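PDB 3QI7: putative transcriptional regulator from Clostridium difficile, which is of unknown function but has a periplasmic-binding-protein-like fold, consistent with a lipoprotein that binds a small ligand, possibly a sugar. Local coordinates for residues V132-V138 with N360-V364. Residues are numbered along the deposited sequence; the frame is centred on the assembly and turned at random.
Sequences VDVNLGV and NYQSV
Two parallel strands, 134-137 and 361-364, pair in the main sheet of a periplasmic-binding-protein-like fold; their axes approach to 4.8 Å and run 23° apart. The C-terminal strand returns, after 221 intervening residues, to the lobe containing strand 134-137, whose other edge pairs with strand 115-118. Asn-135 faces Tyr-361 (CA-CA 4.5 Å), Leu-136 Gln-362 and Gly-137 Ser-363. The first two pairs are extended (phi/psi near -125°/125°), Gly-137 more fully (-164°/-166°).

Asn-360, at -85°/12° just before the strand, opens the ladder. Its p rotamer swings the amide back so that ND2 donates to Asp-133 O (3.1 Å), while OD1 hydrogen-bonds Ser-129 OG of helix 125-131. A carboxamide suits because it donates and accepts. Asn-360 O receives both Asn-135 N (2.9 Å) and Asn-135 ND2 (3.3 Å); Asn-135, chi1 m, also donates through ND2 to Val-132 O (3.1 Å), across the loop leading into its strand, and its OD1 accepts from Ser-118 OG.

Tyr-361, chi1 t, lies on the same sheet face as Asn-135, whose CB meets ring atom CD2 at 3.4 Å. The ring reaches forward to Gly-137, where a CB would collide with the tyrosine hydroxyl. Gln-362 N donates to Asn-135 O (2.8 Å), and Gln-362 O accepts from Gly-137 N (3.2 Å). On the opposite face, beside Gln-362, Leu-136 packs against Leu-310 of helix 306-324. Ser-363, small beside Gly-137, makes a CA-H...O contact with Gly-137 O (3.2 Å). Val-364, branched and buried against Met-306 and Leu-310, closes the ladder, its N donating to Gly-137 O (3.0 Å).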
loop_
_atom_site.group_PDB
_atom_site.type_symbol
_atom_site.label_atom_id
_atom_site.label_comp_id
_atom_site.label_asym_id
_atom_site.label_seq_id
_atom_site.Cartn_x
_atom_site.Cartn_y
_atom_site.Cartn_z
ATOM N N VAL A 132 11.165 16.057 5.198
ATOM C CA VAL A 132 11.411 14.668 5.624
ATOM C C VAL A 132 12.499 14.076 4.736
ATOM O O VAL A 132 12.495 14.295 3.507
ATOM C CB VAL A 132 10.097 13.827 5.549
ATOM C CG1 VAL A 132 10.338 12.376 5.969
ATOM C CG2 VAL A 132 8.973 14.488 6.392
ATOM N N ASP A 133 13.444 13.332 5.320
ATOM C CA ASP A 133 14.623 12.866 4.545
ATOM C C ASP A 133 14.294 11.930 3.346
ATOM O O ASP A 133 14.772 12.161 2.244
ATOM C CB ASP A 133 15.645 12.144 5.449
ATOM C CG ASP A 133 16.168 13.017 6.574
ATOM O OD1 ASP A 133 16.363 14.222 6.337
ATOM O OD2 ASP A 133 16.400 12.488 7.706
ATOM N N VAL A 134 13.528 10.854 3.597
ATOM C CA VAL A 134 13.147 9.849 2.578
ATOM C C VAL A 134 11.638 9.685 2.604
ATOM O O VAL A 134 11.043 9.576 3.672
ATOM C CB VAL A 134 13.821 8.481 2.823
ATOM C CG1 VAL A 134 13.437 7.470 1.721
ATOM C CG2 VAL A 134 15.341 8.644 2.893
ATOM N N ASN A 135 11.034 9.753 1.429
ATOM C CA ASN A 135 9.586 9.708 1.258
ATOM C C ASN A 135 9.189 8.656 0.236
ATOM O O ASN A 135 9.632 8.691 -0.897
ATOM C CB ASN A 135 9.073 11.090 0.866
ATOM C CG ASN A 135 9.413 12.137 1.917
ATOM O OD1 ASN A 135 8.773 12.181 2.971
ATOM N ND2 ASN A 135 10.469 12.931 1.673
ATOM N N LEU A 136 8.375 7.711 0.683
ATOM C CA LEU A 136 7.930 6.587 -0.099
ATOM C C LEU A 136 6.419 6.606 -0.115
ATOM O O LEU A 136 5.784 6.856 0.917
ATOM C CB LEU A 136 8.376 5.298 0.560
ATOM C CG LEU A 136 9.877 5.162 0.853
ATOM C CD1 LEU A 136 10.124 3.865 1.698
ATOM C CD2 LEU A 136 10.668 5.163 -0.430
ATOM N N GLY A 137 5.836 6.416 -1.293
ATOM C CA GLY A 137 4.400 6.496 -1.431
ATOM C C GLY A 137 3.926 5.891 -2.730
ATOM O O GLY A 137 4.658 5.177 -3.418
ATOM N N VAL A 138 2.677 6.177 -3.049
ATOM C CA VAL A 138 2.070 5.710 -4.279
ATOM C C VAL A 138 1.531 6.899 -5.055
ATOM O O VAL A 138 1.021 7.848 -4.467
ATOM C CB VAL A 138 0.946 4.711 -3.999
ATOM C CG1 VAL A 138 1.506 3.466 -3.297
ATOM C CG2 VAL A 138 -0.165 5.350 -3.180
ATOM N N ASN A 360 13.980 12.848 -3.479
ATOM C CA ASN A 360 13.799 12.165 -2.206
ATOM C C ASN A 360 12.337 11.805 -1.917
ATOM O O ASN A 360 11.999 11.415 -0.785
ATOM C CB ASN A 360 14.435 12.925 -1.036
ATOM C CG ASN A 360 13.696 14.167 -0.684
ATOM O OD1 ASN A 360 13.217 14.860 -1.574
ATOM N ND2 ASN A 360 13.553 14.446 0.613
ATOM N N TYR A 361 11.478 11.929 -2.928
ATOM C CA TYR A 361 10.117 11.372 -2.838
ATOM C C TYR A 361 10.027 10.401 -3.965
ATOM O O TYR A 361 10.178 10.792 -5.113
ATOM C CB TYR A 361 9.017 12.469 -2.908
ATOM C CG TYR A 361 7.640 11.857 -2.699
ATOM C CD1 TYR A 361 7.104 10.995 -3.647
ATOM C CD2 TYR A 361 6.901 12.090 -1.538
ATOM C CE1 TYR A 361 5.879 10.370 -3.453
ATOM C CE2 TYR A 361 5.676 11.450 -1.338
ATOM C CZ TYR A 361 5.166 10.618 -2.312
ATOM O OH TYR A 361 3.947 9.988 -2.200
ATOM N N GLN A 362 9.811 9.113 -3.659
ATOM C CA GLN A 362 9.819 8.078 -4.684
ATOM C C GLN A 362 8.529 7.303 -4.581
ATOM O O GLN A 362 8.176 6.876 -3.485
ATOM C CB GLN A 362 11.007 7.134 -4.478
ATOM C CG GLN A 362 12.391 7.793 -4.798
ATOM C CD GLN A 362 12.741 7.853 -6.272
ATOM O OE1 GLN A 362 12.226 7.067 -7.073
ATOM N NE2 GLN A 362 13.687 8.748 -6.637
ATOM N N SER A 363 7.782 7.203 -5.682
ATOM C CA SER A 363 6.560 6.421 -5.659
ATOM C C SER A 363 6.905 5.061 -6.203
ATOM O O SER A 363 7.857 4.933 -6.971
ATOM C CB SER A 363 5.429 7.090 -6.426
ATOM O OG SER A 363 5.715 7.169 -7.792
ATOM N N VAL A 364 6.131 4.051 -5.818
ATOM C CA VAL A 364 6.452 2.675 -6.179
ATOM C C VAL A 364 5.223 1.940 -6.678
ATOM O O VAL A 364 4.126 2.189 -6.201
ATOM C CB VAL A 364 7.116 1.898 -4.973
ATOM C CG1 VAL A 364 6.326 2.036 -3.711
ATOM C CG2 VAL A 364 7.334 0.412 -5.279
#